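Local coordinates for methanogen homoaconitase small subunit (Methanocaldococcus jannaschii, PDB 2PKP), which forms a heterotetramer with the large subunit that reversibly dehydrates (R)-homocitrate to cis-homoaconitate and hydrates this to homoisocitrate, at residues 71-85 with 94-108. Numbering follows the deposited sequence.
Sequences VIAIKYCGIKAVIAK and NAINVGLIPIIANTD
Ala81 to Ala84 and Ile101 to Ile104 are the two parallel strands of a beta-alpha-beta unit, whose connecting helix is 89-98. Their backbones are joined by alternating bonds: Ile101 N gives to Lys80 O, Val82 N to Ile101 O, Ile103 N to Val82 O at 2.8 Å, Ala84 N to Ile103 O, and Ala105 N to Ala84 O. The short strand axes are turned 23° against each other. On one face Ala81 CB lies 3.9 Å from Ile103 CD1, and Ile83 CG2 meets Ala105 CB and, passing in the opposite direction, Thr107 CG2. Within the swivel-type fold of the aconitase C-terminal domain, strand 101-104 is an outermost strand of the mixed sheet in this chain, and 81-84 separates it from 54-57.

Before the strands begin, on the side to which Val82 points, helices 68-75 and 89-98 come together, and Leu100 fills the corner, packing against Val71 and Ile74 with Val82 CG2 on its strand side. Its CG stands trans to the backbone N (chi1 179°), which carries CD2 to Ile74 CG2, at 3.8 Å and nearly at right angles, while CD1 rests on Ile79 O. Between the helices, Val71 turns CG2 onto Val98 CG2 at 3.6 Å and lays CG1 over the backbone at Ala95. Gly99, with positive phi, follows helix 89-98 in a Schellman motif, and its carbonyl oxygen receives Lys80 NZ at 3.2 Å, in the carbonyl plane. The Lys80 chain bends at chi2, and its CE packs on Ile101 CD1; NZ also has a long, weak ion pair with Glu51 of the second subunit.

Beyond the strands Lys85 runs extended past CG, its CG brushing Thr107 OG1, which is itself hydrogen-bonded to Ala57 O. Lys85 NZ then forms a salt bridge with Asp108 OD1 at 2.7 Å, approaching on the syn side but 33° out of the carboxylate plane.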
ATOM      1  N   VAL A  71      -3.797  16.234   0.161  1.00 21.06           N
ATOM      2  CA  VAL A  71      -3.160  15.005  -0.295  1.00 20.18           C
ATOM      3  C   VAL A  71      -2.928  14.054   0.862  1.00 20.93           C
ATOM      4  O   VAL A  71      -2.922  12.842   0.678  1.00 19.33           O
ATOM      5  CB  VAL A  71      -1.806  15.281  -1.016  1.00 19.70           C
ATOM      6  CG1 VAL A  71      -2.040  16.190  -2.210  1.00 21.43           C
ATOM      7  CG2 VAL A  71      -0.805  15.890  -0.062  1.00 18.18           C
ATOM      8  N   ILE A  72      -2.731  14.607   2.056  1.00 22.81           N
ATOM      9  CA  ILE A  72      -2.518  13.785   3.240  1.00 22.59           C
ATOM     10  C   ILE A  72      -3.835  13.112   3.644  1.00 20.56           C
ATOM     11  O   ILE A  72      -3.837  11.986   4.133  1.00 20.87           O
ATOM     12  CB  ILE A  72      -1.971  14.636   4.417  1.00 25.12           C
ATOM     13  CG1 ILE A  72      -0.533  15.067   4.105  1.00 26.22           C
ATOM     14  CG2 ILE A  72      -2.026  13.846   5.724  1.00 22.63           C
ATOM     15  CD1 ILE A  72       0.108  15.921   5.188  1.00 30.72           C
ATOM     16  N   ALA A  73      -4.946  13.808   3.418  1.00 19.04           N
ATOM     17  CA  ALA A  73      -6.270  13.284   3.741  1.00 19.59           C
ATOM     18  C   ALA A  73      -6.564  12.080   2.859  1.00 17.86           C
ATOM     19  O   ALA A  73      -7.121  11.084   3.313  1.00 19.48           O
ATOM     20  CB  ALA A  73      -7.329  14.358   3.521  1.00 19.37           C
ATOM     21  N   ILE A  74      -6.186  12.181   1.589  1.00 18.15           N
ATOM     22  CA  ILE A  74      -6.392  11.095   0.642  1.00 16.23           C
ATOM     23  C   ILE A  74      -5.457   9.927   0.974  1.00 18.92           C
ATOM     24  O   ILE A  74      -5.900   8.791   1.162  1.00 18.89           O
ATOM     25  CB  ILE A  74      -6.120  11.576  -0.806  1.00 16.90           C
ATOM     26  CG1 ILE A  74      -7.121  12.677  -1.178  1.00 16.07           C
ATOM     27  CG2 ILE A  74      -6.223  10.402  -1.780  1.00 14.54           C
ATOM     28  CD1 ILE A  74      -6.826  13.373  -2.501  1.00 14.82           C
ATOM     29  N   LYS A  75      -4.162  10.221   1.065  1.00 19.55           N
ATOM     30  CA  LYS A  75      -3.160   9.203   1.361  1.00 22.66           C
ATOM     31  C   LYS A  75      -3.460   8.426   2.642  1.00 24.84           C
ATOM     32  O   LYS A  75      -3.279   7.204   2.688  1.00 24.81           O
ATOM     33  CB  LYS A  75      -1.773   9.846   1.456  1.00 23.70           C
ATOM     34  CG  LYS A  75      -0.637   8.882   1.785  1.00 28.49           C
ATOM     35  CD  LYS A  75       0.680   9.651   1.949  1.00 32.81           C
ATOM     36  CE  LYS A  75       1.875   8.739   2.233  1.00 34.38           C
ATOM     37  NZ  LYS A  75       1.781   8.045   3.548  1.00 36.57           N
ATOM     38  N   TYR A  76      -3.930   9.114   3.676  1.00 23.62           N
ATOM     39  CA  TYR A  76      -4.216   8.420   4.924  1.00 24.76           C
ATOM     40  C   TYR A  76      -5.537   7.659   4.991  1.00 24.35           C
ATOM     41  O   TYR A  76      -5.920   7.158   6.051  1.00 22.05           O
ATOM     42  CB  TYR A  76      -4.055   9.370   6.114  1.00 26.98           C
ATOM     43  CG  TYR A  76      -2.599   9.517   6.497  1.00 28.59           C
ATOM     44  CD1 TYR A  76      -1.723  10.263   5.706  1.00 29.43           C
ATOM     45  CD2 TYR A  76      -2.078   8.839   7.600  1.00 28.79           C
ATOM     46  CE1 TYR A  76      -0.367  10.326   6.000  1.00 31.10           C
ATOM     47  CE2 TYR A  76      -0.720   8.893   7.902  1.00 31.62           C
ATOM     48  CZ  TYR A  76       0.128   9.638   7.097  1.00 33.36           C
ATOM     49  OH  TYR A  76       1.474   9.685   7.373  1.00 38.22           O
ATOM     50  N   CYS A  77      -6.221   7.564   3.854  1.00 22.91           N
ATOM     51  CA  CYS A  77      -7.460   6.794   3.758  1.00 24.56           C
ATOM     52  C   CYS A  77      -7.035   5.455   3.174  1.00 24.69           C
ATOM     53  O   CYS A  77      -7.848   4.546   3.005  1.00 28.55           O
ATOM     54  CB  CYS A  77      -8.463   7.449   2.803  1.00 24.44           C
ATOM     55  SG  CYS A  77      -9.540   8.674   3.550  1.00 27.83           S
ATOM     56  N   GLY A  78      -5.749   5.343   2.863  1.00 24.53           N
ATOM     57  CA  GLY A  78      -5.239   4.117   2.281  1.00 27.72           C
ATOM     58  C   GLY A  78      -5.341   4.156   0.767  1.00 28.87           C
ATOM     59  O   GLY A  78      -5.262   3.123   0.108  1.00 27.76           O
ATOM     60  N   ILE A  79      -5.525   5.356   0.217  1.00 28.33           N
ATOM     61  CA  ILE A  79      -5.629   5.540  -1.228  1.00 25.14           C
ATOM     62  C   ILE A  79      -4.251   5.850  -1.805  1.00 25.97           C
ATOM     63  O   ILE A  79      -3.627   6.848  -1.453  1.00 26.64           O
ATOM     64  CB  ILE A  79      -6.610   6.682  -1.551  1.00 25.98           C
ATOM     65  CG1 ILE A  79      -8.014   6.277  -1.092  1.00 26.00           C
ATOM     66  CG2 ILE A  79      -6.584   7.002  -3.047  1.00 24.64           C
ATOM     67  CD1 ILE A  79      -9.048   7.375  -1.213  1.00 26.31           C
ATOM     68  N   LYS A  80      -3.784   4.984  -2.697  1.00 25.16           N
ATOM     69  CA  LYS A  80      -2.469   5.133  -3.311  1.00 25.60           C
ATOM     70  C   LYS A  80      -2.463   5.938  -4.605  1.00 22.67           C
ATOM     71  O   LYS A  80      -1.420   6.442  -5.017  1.00 23.81           O
ATOM     72  CB  LYS A  80      -1.864   3.748  -3.575  1.00 29.43           C
ATOM     73  CG  LYS A  80      -0.485   3.768  -4.223  1.00 36.82           C
ATOM     74  CD  LYS A  80       0.557   4.399  -3.315  1.00 40.56           C
ATOM     75  CE  LYS A  80       1.952   4.285  -3.914  1.00 42.52           C
ATOM     76  NZ  LYS A  80       2.992   4.824  -2.993  1.00 45.14           N
ATOM     77  N   ALA A  81      -3.618   6.059  -5.249  1.00 19.41           N
ATOM     78  CA  ALA A  81      -3.684   6.802  -6.498  1.00 19.16           C
ATOM     79  C   ALA A  81      -5.006   7.506  -6.743  1.00 16.74           C
ATOM     80  O   ALA A  81      -6.052   7.120  -6.226  1.00 15.90           O
ATOM     81  CB  ALA A  81      -3.379   5.864  -7.677  1.00 18.06           C
ATOM     82  N   VAL A  82      -4.935   8.551  -7.555  1.00 13.82           N
ATOM     83  CA  VAL A  82      -6.105   9.318  -7.933  1.00 12.10           C
ATOM     84  C   VAL A  82      -6.066   9.371  -9.444  1.00 11.98           C
ATOM     85  O   VAL A  82      -5.039   9.717 -10.030  1.00 11.83           O
ATOM     86  CB  VAL A  82      -6.042  10.761  -7.388  1.00 12.83           C
ATOM     87  CG1 VAL A  82      -7.226  11.560  -7.884  1.00 11.91           C
ATOM     88  CG2 VAL A  82      -6.016  10.735  -5.877  1.00 11.88           C
ATOM     89  N   ILE A  83      -7.169   9.005 -10.075  1.00  8.74           N
ATOM     90  CA  ILE A  83      -7.243   9.043 -11.526  1.00 12.61           C
ATOM     91  C   ILE A  83      -8.132  10.219 -11.911  1.00 12.41           C
ATOM     92  O   ILE A  83      -9.263  10.320 -11.438  1.00 15.68           O
ATOM     93  CB  ILE A  83      -7.861   7.745 -12.091  1.00 10.10           C
ATOM     94  CG1 ILE A  83      -7.097   6.527 -11.566  1.00 13.03           C
ATOM     95  CG2 ILE A  83      -7.814   7.765 -13.617  1.00 10.97           C
ATOM     96  CD1 ILE A  83      -7.751   5.188 -11.946  1.00 15.59           C
ATOM     97  N   ALA A  84      -7.627  11.107 -12.757  1.00 12.83           N
ATOM     98  CA  ALA A  84      -8.417  12.260 -13.184  1.00 15.45           C
ATOM     99  C   ALA A  84      -8.089  12.644 -14.625  1.00 17.04           C
ATOM    100  O   ALA A  84      -7.088  12.183 -15.184  1.00 15.31           O
ATOM    101  CB  ALA A  84      -8.160  13.452 -12.251  1.00 13.15           C
ATOM    102  N   LYS A  85      -8.940  13.478 -15.223  1.00 16.16           N
ATOM    103  CA  LYS A  85      -8.714  13.942 -16.588  1.00 17.15           C
ATOM    104  C   LYS A  85      -7.572  14.949 -16.556  1.00 16.93           C
ATOM    105  O   LYS A  85      -6.781  15.035 -17.490  1.00 18.44           O
ATOM    106  CB  LYS A  85      -9.971  14.600 -17.161  1.00 16.03           C
ATOM    107  CG  LYS A  85     -11.122  13.645 -17.415  1.00 18.28           C
ATOM    108  CD  LYS A  85     -12.272  14.366 -18.106  1.00 18.86           C
ATOM    109  CE  LYS A  85     -13.450  13.445 -18.351  1.00 23.39           C
ATOM    110  NZ  LYS A  85     -14.569  14.164 -19.020  1.00 23.53           N
ATOM    111  N   ASN A  94       2.106  18.422  -4.698  1.00 22.79           N
ATOM    112  CA  ASN A  94       1.961  17.943  -3.326  1.00 21.30           C
ATOM    113  C   ASN A  94       1.752  16.437  -3.294  1.00 19.00           C
ATOM    114  O   ASN A  94       2.310  15.742  -2.442  1.00 21.23           O
ATOM    115  CB  ASN A  94       0.788  18.638  -2.625  1.00 23.91           C
ATOM    116  CG  ASN A  94       1.059  20.109  -2.356  1.00 28.28           C
ATOM    117  OD1 ASN A  94       2.212  20.541  -2.313  1.00 29.79           O
ATOM    118  ND2 ASN A  94      -0.004  20.883  -2.159  1.00 26.16           N
ATOM    119  N   ALA A  95       0.949  15.934  -4.225  1.00 17.68           N
ATOM    120  CA  ALA A  95       0.677  14.505  -4.287  1.00 18.69           C
ATOM    121  C   ALA A  95       1.985  13.739  -4.474  1.00 17.87           C
ATOM    122  O   ALA A  95       2.269  12.789  -3.745  1.00 16.92           O
ATOM    123  CB  ALA A  95      -0.278  14.200  -5.434  1.00 14.83           C
ATOM    124  N   ILE A  96       2.774  14.158  -5.458  1.00 20.09           N
ATOM    125  CA  ILE A  96       4.061  13.524  -5.734  1.00 21.66           C
ATOM    126  C   ILE A  96       4.924  13.504  -4.472  1.00 22.40           C
ATOM    127  O   ILE A  96       5.495  12.476  -4.104  1.00 21.37           O
ATOM    128  CB  ILE A  96       4.851  14.291  -6.824  1.00 21.44           C
ATOM    129  CG1 ILE A  96       4.084  14.281  -8.150  1.00 21.50           C
ATOM    130  CG2 ILE A  96       6.238  13.676  -6.992  1.00 20.86           C
ATOM    131  CD1 ILE A  96       3.908  12.906  -8.756  1.00 19.71           C
ATOM    132  N   ASN A  97       5.003  14.648  -3.802  1.00 22.62           N
ATOM    133  CA  ASN A  97       5.823  14.761  -2.605  1.00 25.00           C
ATOM    134  C   ASN A  97       5.421  13.935  -1.385  1.00 24.87           C
ATOM    135  O   ASN A  97       6.243  13.742  -0.493  1.00 24.73           O
ATOM    136  CB  ASN A  97       5.986  16.235  -2.231  1.00 23.12           C
ATOM    137  CG  ASN A  97       6.816  16.997  -3.255  1.00 27.24           C
ATOM    138  OD1 ASN A  97       7.717  16.432  -3.881  1.00 29.22           O
ATOM    139  ND2 ASN A  97       6.530  18.281  -3.418  1.00 28.82           N
ATOM    140  N   VAL A  98       4.179  13.452  -1.332  1.00 24.04           N
ATOM    141  CA  VAL A  98       3.756  12.611  -0.207  1.00 22.60           C
ATOM    142  C   VAL A  98       3.605  11.162  -0.648  1.00 22.18           C
ATOM    143  O   VAL A  98       3.210  10.306   0.139  1.00 21.81           O
ATOM    144  CB  VAL A  98       2.404  13.054   0.419  1.00 24.53           C
ATOM    145  CG1 VAL A  98       2.524  14.466   0.992  1.00 24.43           C
ATOM    146  CG2 VAL A  98       1.290  12.962  -0.611  1.00 21.26           C
ATOM    147  N   GLY A  99       3.914  10.887  -1.911  1.00 22.43           N
ATOM    148  CA  GLY A  99       3.804   9.523  -2.407  1.00 23.90           C
ATOM    149  C   GLY A  99       2.434   9.129  -2.946  1.00 24.10           C
ATOM    150  O   GLY A  99       2.149   7.945  -3.117  1.00 25.81           O
ATOM    151  N   LEU A 100       1.580  10.114  -3.202  1.00 21.54           N
ATOM    152  CA  LEU A 100       0.244   9.845  -3.743  1.00 21.70           C
ATOM    153  C   LEU A 100       0.372   9.938  -5.259  1.00 18.80           C
ATOM    154  O   LEU A 100       0.789  10.967  -5.785  1.00 20.43           O
ATOM    155  CB  LEU A 100      -0.758  10.887  -3.229  1.00 20.87           C
ATOM    156  CG  LEU A 100      -2.210  10.785  -3.701  1.00 21.97           C
ATOM    157  CD1 LEU A 100      -2.790   9.429  -3.311  1.00 18.77           C
ATOM    158  CD2 LEU A 100      -3.027  11.925  -3.090  1.00 17.95           C
ATOM    159  N   ILE A 101       0.002   8.873  -5.961  1.00 19.00           N
ATOM    160  CA  ILE A 101       0.138   8.839  -7.416  1.00 17.54           C
ATOM    161  C   ILE A 101      -0.988   9.460  -8.241  1.00 16.98           C
ATOM    162  O   ILE A 101      -2.123   8.983  -8.240  1.00 16.23           O
ATOM    163  CB  ILE A 101       0.334   7.387  -7.909  1.00 18.89           C
ATOM    164  CG1 ILE A 101       1.514   6.747  -7.177  1.00 18.60           C
ATOM    165  CG2 ILE A 101       0.588   7.377  -9.417  1.00 18.01           C
ATOM    166  CD1 ILE A 101       1.586   5.233  -7.335  1.00 24.46           C
ATOM    167  N   PRO A 102      -0.678  10.535  -8.971  1.00 17.12           N
ATOM    168  CA  PRO A 102      -1.683  11.195  -9.801  1.00 15.75           C
ATOM    169  C   PRO A 102      -1.620  10.545 -11.183  1.00 17.02           C
ATOM    170  O   PRO A 102      -0.570  10.548 -11.834  1.00 16.58           O
ATOM    171  CB  PRO A 102      -1.217  12.650  -9.843  1.00 15.26           C
ATOM    172  CG  PRO A 102       0.009  12.707  -8.916  1.00 18.37           C
ATOM    173  CD  PRO A 102       0.561  11.320  -8.953  1.00 17.11           C
ATOM    174  N   ILE A 103      -2.738   9.984 -11.621  1.00 15.95           N
ATOM    175  CA  ILE A 103      -2.808   9.330 -12.919  1.00 15.14           C
ATOM    176  C   ILE A 103      -3.795  10.066 -13.827  1.00 15.64           C
ATOM    177  O   ILE A 103      -4.907  10.382 -13.409  1.00 13.79           O
ATOM    178  CB  ILE A 103      -3.240   7.866 -12.738  1.00 17.38           C
ATOM    179  CG1 ILE A 103      -2.136   7.111 -11.991  1.00 18.21           C
ATOM    180  CG2 ILE A 103      -3.543   7.227 -14.087  1.00 14.59           C
ATOM    181  CD1 ILE A 103      -2.556   5.776 -11.479  1.00 25.06           C
ATOM    182  N   ILE A 104      -3.375  10.354 -15.057  1.00 13.51           N
ATOM    183  CA  ILE A 104      -4.232  11.046 -16.024  1.00 14.88           C
ATOM    184  C   ILE A 104      -4.875  10.051 -16.986  1.00 13.28           C
ATOM    185  O   ILE A 104      -4.198   9.182 -17.525  1.00 14.65           O
ATOM    186  CB  ILE A 104      -3.420  12.079 -16.840  1.00 16.91           C
ATOM    187  CG1 ILE A 104      -2.925  13.187 -15.906  1.00 16.01           C
ATOM    188  CG2 ILE A 104      -4.282  12.673 -17.973  1.00 14.72           C
ATOM    189  CD1 ILE A 104      -2.057  14.230 -16.597  1.00 21.36           C
ATOM    190  N   ALA A 105      -6.186  10.175 -17.183  1.00 13.79           N
ATOM    191  CA  ALA A 105      -6.926   9.289 -18.084  1.00 14.74           C
ATOM    192  C   ALA A 105      -8.308   9.859 -18.379  1.00 16.43           C
ATOM    193  O   ALA A 105      -8.762  10.791 -17.704  1.00 14.11           O
ATOM    194  CB  ALA A 105      -7.072   7.900 -17.455  1.00 14.70           C
ATOM    195  N   ASN A 106      -8.980   9.303 -19.385  1.00 13.24           N
ATOM    196  CA  ASN A 106     -10.325   9.762 -19.703  1.00 16.25           C
ATOM    197  C   ASN A 106     -11.255   9.065 -18.718  1.00 13.75           C
ATOM    198  O   ASN A 106     -11.730   7.955 -18.971  1.00 12.10           O
ATOM    199  CB  ASN A 106     -10.722   9.403 -21.137  1.00 15.40           C
ATOM    200  CG  ASN A 106     -12.132   9.864 -21.475  1.00 18.54           C
ATOM    201  OD1 ASN A 106     -12.785  10.549 -20.676  1.00 15.51           O
ATOM    202  ND2 ASN A 106     -12.609   9.494 -22.655  1.00 13.96           N
ATOM    203  N   THR A 107     -11.520   9.724 -17.595  1.00 11.80           N
ATOM    204  CA  THR A 107     -12.358   9.133 -16.567  1.00 13.02           C
ATOM    205  C   THR A 107     -13.830   8.992 -16.917  1.00 13.19           C
ATOM    206  O   THR A 107     -14.601   8.489 -16.107  1.00 15.12           O
ATOM    207  CB  THR A 107     -12.223   9.880 -15.236  1.00 12.71           C
ATOM    208  OG1 THR A 107     -12.587  11.250 -15.416  1.00 16.32           O
ATOM    209  CG2 THR A 107     -10.793   9.799 -14.734  1.00 12.33           C
ATOM    210  N   ASP A 108     -14.237   9.443 -18.099  1.00 13.93           N
ATOM    211  CA  ASP A 108     -15.637   9.259 -18.487  1.00 18.29           C
ATOM    212  C   ASP A 108     -15.830   7.744 -18.689  1.00 17.17           C
ATOM    213  O   ASP A 108     -16.948   7.237 -18.654  1.00 16.68           O
ATOM    214  CB  ASP A 108     -15.968   9.985 -19.803  1.00 18.71           C
ATOM    215  CG  ASP A 108     -15.956  11.504 -19.669  1.00 22.58           C
ATOM    216  OD1 ASP A 108     -16.097  12.023 -18.541  1.00 22.41           O
ATOM    217  OD2 ASP A 108     -15.820  12.184 -20.711  1.00 22.93           O
TER